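Local atomic coordinates of histone-lysine N-methyltransferase, H3 lysine-9 specific SUVH6 (Arabidopsis thaliana, PDB entry 6A5K), a protein that transfers methyl groups from S-adenosylmethionine to histone H3, and is probably guided to its targets by binding methylated non-CG DNA. Residues F452-C457 and L489-Y494. The protein carries 1 engineered substitution. Residues are numbered along the deposited sequence; the frame is centred on the assembly and turned at random.
Sequences FINHSC and LQELCY. With ZN (zinc ion), chain E; SAM (S-adenosylmethionine), chain F.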
ATOM      1  N   PHE A 452      -0.234  -1.784 -17.979  1.00 12.48           N
ATOM      2  CA  PHE A 452      -1.665  -1.586 -17.734  1.00 13.38           C
ATOM      3  C   PHE A 452      -1.971  -0.711 -16.520  1.00 15.02           C
ATOM      4  O   PHE A 452      -3.133  -0.390 -16.269  1.00 13.92           O
ATOM      5  CB  PHE A 452      -2.366  -2.937 -17.571  1.00 16.38           C
ATOM      6  CG  PHE A 452      -2.524  -3.697 -18.853  1.00 21.86           C
ATOM      7  CD1 PHE A 452      -1.826  -4.873 -19.068  1.00 17.65           C
ATOM      8  CD2 PHE A 452      -3.382  -3.237 -19.842  1.00 23.68           C
ATOM      9  CE1 PHE A 452      -1.974  -5.581 -20.252  1.00 17.31           C
ATOM     10  CE2 PHE A 452      -3.538  -3.941 -21.030  1.00 23.91           C
ATOM     11  CZ  PHE A 452      -2.834  -5.112 -21.234  1.00 20.03           C
ATOM     12  N   ILE A 453      -0.944  -0.319 -15.768  1.00 12.96           N
ATOM     13  CA  ILE A 453      -1.162   0.516 -14.574  1.00 12.83           C
ATOM     14  C   ILE A 453      -1.548   1.943 -14.976  1.00 13.69           C
ATOM     15  O   ILE A 453      -0.818   2.615 -15.714  1.00 13.29           O
ATOM     16  CB  ILE A 453       0.087   0.557 -13.664  1.00 11.57           C
ATOM     17  CG1 ILE A 453       0.490  -0.861 -13.246  1.00 16.07           C
ATOM     18  CG2 ILE A 453      -0.172   1.424 -12.422  1.00  9.18           C
ATOM     19  CD1 ILE A 453       1.841  -0.926 -12.547  1.00 14.65           C
ATOM     20  N   ASN A 454      -2.711   2.389 -14.508  1.00  9.66           N
ATOM     21  CA  ASN A 454      -3.242   3.697 -14.876  1.00 13.66           C
ATOM     22  C   ASN A 454      -2.649   4.843 -14.060  1.00 10.38           C
ATOM     23  O   ASN A 454      -1.972   4.623 -13.069  1.00  8.46           O
ATOM     24  CB  ASN A 454      -4.772   3.695 -14.739  1.00  9.69           C
ATOM     25  CG  ASN A 454      -5.453   2.954 -15.880  1.00 12.77           C
ATOM     26  OD1 ASN A 454      -4.981   2.986 -17.015  1.00 16.53           O
ATOM     27  ND2 ASN A 454      -6.559   2.280 -15.584  1.00 13.51           N
ATOM     28  N   HIS A 455      -2.910   6.068 -14.494  1.00 10.56           N
ATOM     29  CA  HIS A 455      -2.474   7.244 -13.753  1.00 11.22           C
ATOM     30  C   HIS A 455      -3.470   7.639 -12.665  1.00 14.42           C
ATOM     31  O   HIS A 455      -4.687   7.520 -12.852  1.00 14.37           O
ATOM     32  CB  HIS A 455      -2.280   8.439 -14.691  1.00 11.22           C
ATOM     33  CG  HIS A 455      -2.260   9.755 -13.973  1.00 13.81           C
ATOM     34  ND1 HIS A 455      -1.115  10.268 -13.401  1.00 11.07           N
ATOM     35  CD2 HIS A 455      -3.250  10.639 -13.693  1.00  8.87           C
ATOM     36  CE1 HIS A 455      -1.392  11.423 -12.821  1.00 14.61           C
ATOM     37  NE2 HIS A 455      -2.681  11.672 -12.981  1.00 10.23           N
ATOM     38  N   SER A 456      -2.955   8.136 -11.547  1.00  8.27           N
ATOM     39  CA  SER A 456      -3.802   8.825 -10.579  1.00 10.28           C
ATOM     40  C   SER A 456      -3.113  10.065 -10.011  1.00 12.81           C
ATOM     41  O   SER A 456      -1.887  10.089  -9.830  1.00 10.95           O
ATOM     42  CB  SER A 456      -4.195   7.892  -9.435  1.00 11.59           C
ATOM     43  OG  SER A 456      -5.008   8.578  -8.491  1.00 11.98           O
ATOM     44  N   CYS A 457      -3.905  11.096  -9.741  1.00 11.96           N
ATOM     45  CA  CYS A 457      -3.398  12.303  -9.098  1.00 13.46           C
ATOM     46  C   CYS A 457      -3.253  12.089  -7.596  1.00 13.62           C
ATOM     47  O   CYS A 457      -2.642  12.896  -6.901  1.00 12.08           O
ATOM     48  CB  CYS A 457      -4.316  13.487  -9.383  1.00 18.40           C
ATOM     49  SG  CYS A 457      -4.467  13.863 -11.139  1.00 12.70           S
ATOM     50  N   LEU A 489      -7.908  -5.550  -4.025  1.00 13.68           N
ATOM     51  CA  LEU A 489      -8.717  -5.210  -5.200  1.00 12.25           C
ATOM     52  C   LEU A 489      -8.824  -3.711  -5.467  1.00 13.79           C
ATOM     53  O   LEU A 489      -9.560  -3.300  -6.358  1.00 22.19           O
ATOM     54  CB  LEU A 489     -10.121  -5.823  -5.076  1.00 14.53           C
ATOM     55  CG  LEU A 489     -10.159  -7.352  -4.968  1.00 17.47           C
ATOM     56  CD1 LEU A 489     -11.564  -7.836  -4.633  1.00 20.81           C
ATOM     57  CD2 LEU A 489      -9.652  -8.011  -6.251  1.00 16.69           C
ATOM     58  N   GLN A 490      -8.107  -2.891  -4.701  1.00 11.63           N
ATOM     59  CA  GLN A 490      -8.045  -1.462  -4.997  1.00 10.27           C
ATOM     60  C   GLN A 490      -7.159  -1.253  -6.219  1.00 16.09           C
ATOM     61  O   GLN A 490      -6.089  -1.864  -6.322  1.00 10.95           O
ATOM     62  CB  GLN A 490      -7.504  -0.662  -3.804  1.00 11.36           C
ATOM     63  CG  GLN A 490      -7.364   0.836  -4.077  1.00 17.43           C
ATOM     64  CD  GLN A 490      -6.923   1.637  -2.860  1.00 23.55           C
ATOM     65  OE1 GLN A 490      -5.753   2.014  -2.735  1.00 19.69           O
ATOM     66  NE2 GLN A 490      -7.866   1.922  -1.963  1.00 21.57           N
ATOM     67  N   GLU A 491      -7.597  -0.407  -7.149  1.00 10.98           N
ATOM     68  CA  GLU A 491      -6.796  -0.191  -8.352  1.00 11.03           C
ATOM     69  C   GLU A 491      -5.425   0.390  -7.989  1.00 11.86           C
ATOM     70  O   GLU A 491      -5.322   1.316  -7.172  1.00 11.05           O
ATOM     71  CB  GLU A 491      -7.513   0.727  -9.341  1.00 13.50           C
ATOM     72  CG  GLU A 491      -6.775   0.853 -10.675  1.00 16.77           C
ATOM     73  CD  GLU A 491      -7.545   1.636 -11.725  1.00 18.07           C
ATOM     74  OE1 GLU A 491      -8.667   2.111 -11.438  1.00 17.34           O
ATOM     75  OE2 GLU A 491      -7.019   1.771 -12.849  1.00 19.44           O
ATOM     76  N   LEU A 492      -4.379  -0.176  -8.585  1.00 11.14           N
ATOM     77  CA  LEU A 492      -3.017   0.326  -8.436  1.00 10.14           C
ATOM     78  C   LEU A 492      -2.726   1.394  -9.492  1.00 10.71           C
ATOM     79  O   LEU A 492      -2.999   1.187 -10.672  1.00 11.05           O
ATOM     80  CB  LEU A 492      -2.013  -0.820  -8.560  1.00 12.28           C
ATOM     81  CG  LEU A 492      -2.287  -2.066  -7.720  1.00 13.55           C
ATOM     82  CD1 LEU A 492      -1.220  -3.124  -7.990  1.00 16.93           C
ATOM     83  CD2 LEU A 492      -2.304  -1.688  -6.252  1.00 12.73           C
ATOM     84  N   CYS A 493      -2.172   2.524  -9.057  1.00  8.60           N
ATOM     85  CA  CYS A 493      -1.867   3.654  -9.935  1.00  8.67           C
ATOM     86  C   CYS A 493      -0.616   4.386  -9.474  1.00  8.38           C
ATOM     87  O   CYS A 493      -0.290   4.371  -8.292  1.00 10.65           O
ATOM     88  CB  CYS A 493      -3.020   4.656  -9.977  1.00 13.11           C
ATOM     89  SG  CYS A 493      -4.613   3.989 -10.537  1.00 38.75           S
ATOM     90  N   TYR A 494       0.053   5.054 -10.411  1.00  9.69           N
ATOM     91  CA  TYR A 494       1.143   5.969 -10.086  1.00  8.91           C
ATOM     92  C   TYR A 494       0.973   7.248 -10.895  1.00 13.93           C
ATOM     93  O   TYR A 494       0.102   7.341 -11.767  1.00  9.37           O
ATOM     94  CB  TYR A 494       2.519   5.340 -10.363  1.00  8.65           C
ATOM     95  CG  TYR A 494       2.762   5.049 -11.824  1.00 15.35           C
ATOM     96  CD1 TYR A 494       2.273   3.887 -12.403  1.00 15.06           C
ATOM     97  CD2 TYR A 494       3.476   5.935 -12.625  1.00 12.00           C
ATOM     98  CE1 TYR A 494       2.476   3.609 -13.735  1.00 17.09           C
ATOM     99  CE2 TYR A 494       3.686   5.659 -13.981  1.00 15.86           C
ATOM    100  CZ  TYR A 494       3.182   4.491 -14.520  1.00 17.76           C
ATOM    101  OH  TYR A 494       3.371   4.185 -15.851  1.00 26.01           O
TER
HETATM  102 ZN    ZN E 804      -6.650  13.094 -11.840  1.00 20.80          ZN
HETATM  103  N   SAM F 805      -5.889   1.861 -19.511  1.00 12.76           N
HETATM  104  CA  SAM F 805      -4.829   1.317 -20.380  1.00 15.91           C
HETATM  105  C   SAM F 805      -5.293   0.145 -21.247  1.00 18.80           C
HETATM  106  O   SAM F 805      -4.479  -0.497 -21.925  1.00 17.63           O
HETATM  107  OXT SAM F 805      -6.481  -0.190 -21.281  1.00 16.67           O
HETATM  108  CB  SAM F 805      -3.618   0.896 -19.548  1.00 12.57           C
HETATM  109  CG  SAM F 805      -2.771   2.099 -19.156  1.00 16.05           C
HETATM  110  SD  SAM F 805      -2.020   2.766 -20.660  1.00 50.02           S
HETATM  111  CE  SAM F 805      -0.306   2.698 -20.155  1.00 12.33           C
HETATM  112  C5' SAM F 805      -2.247   4.548 -20.547  1.00 17.88           C
HETATM  113  C4' SAM F 805      -3.596   4.954 -21.105  1.00 18.49           C
HETATM  114  O4' SAM F 805      -4.620   4.623 -20.175  1.00 16.78           O
HETATM  115  C3' SAM F 805      -3.672   6.453 -21.320  1.00 23.19           C
HETATM  116  O3' SAM F 805      -3.232   6.805 -22.611  1.00 25.51           O
HETATM  117  C2' SAM F 805      -5.148   6.704 -21.144  1.00 19.79           C
HETATM  118  O2' SAM F 805      -5.796   6.341 -22.343  1.00 22.88           O
HETATM  119  C1' SAM F 805      -5.546   5.686 -20.098  1.00 15.85           C
HETATM  120  N9  SAM F 805      -5.473   6.297 -18.753  1.00 14.77           N
HETATM  121  C8  SAM F 805      -4.632   5.957 -17.727  1.00 13.69           C
HETATM  122  N7  SAM F 805      -4.888   6.767 -16.666  1.00 14.24           N
HETATM  123  C5  SAM F 805      -5.873   7.630 -17.011  1.00 13.38           C
HETATM  124  C6  SAM F 805      -6.518   8.657 -16.329  1.00 14.68           C
HETATM  125  N6  SAM F 805      -6.191   8.960 -15.071  1.00 11.06           N
HETATM  126  N1  SAM F 805      -7.495   9.384 -16.972  1.00 12.79           N
HETATM  127  C2  SAM F 805      -7.849   9.083 -18.273  1.00 14.53           C
HETATM  128  N3  SAM F 805      -7.214   8.056 -18.944  1.00 15.01           N
HETATM  129  C4  SAM F 805      -6.250   7.338 -18.323  1.00 16.08           C
HETATM  130  O   HOH W   1       1.600   2.040 -16.825  1.00 16.13           O
HETATM  131  O   HOH W   2      -4.391   0.511 -12.868  1.00 10.19           O
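The ring of Tyr494 takes Ile453 at its edge, CG2 lying 3.5 Å from CD1, and the two side chains cross at about a right angle. Tyr494 CG sits between the backbone N and the carbonyl carbon (chi1 65°), which brings the ring edge to Ile453 although CB points away from the other strand; a water links its OH to Ile453 O. The His455 ring has SAM N6 at its edge, near its plane, while ND1 bonds to Tyr496 N and NE2 donates to Cys457 SG (3.4 Å), a zinc ligand with Cys515, Cys517 and Cys522. Amide and carboxylate planes of Asn454 and Glu491 stand 67° apart, yet ND2 reaches OE2 at 2.8 Å, nearly in the amide plane. This is the cofactor-binding NHSC segment of the SET domain, meeting strand 491-494 in a short, weakly bonded parallel pairing: Ser456 N donates to Tyr494 O at 3.2 Å. Asn454 OD1 accepts from SAM N at 2.9 Å, and His455 N and O grip adenine N7 and N6. An alanine at Asn454 would probably leave the SAM amine and Glu491 OE2 each short of a partner. Arg363 pairs with Glu491 OE1, and a second water joins OE2 to Asn454 N and Leu492 O.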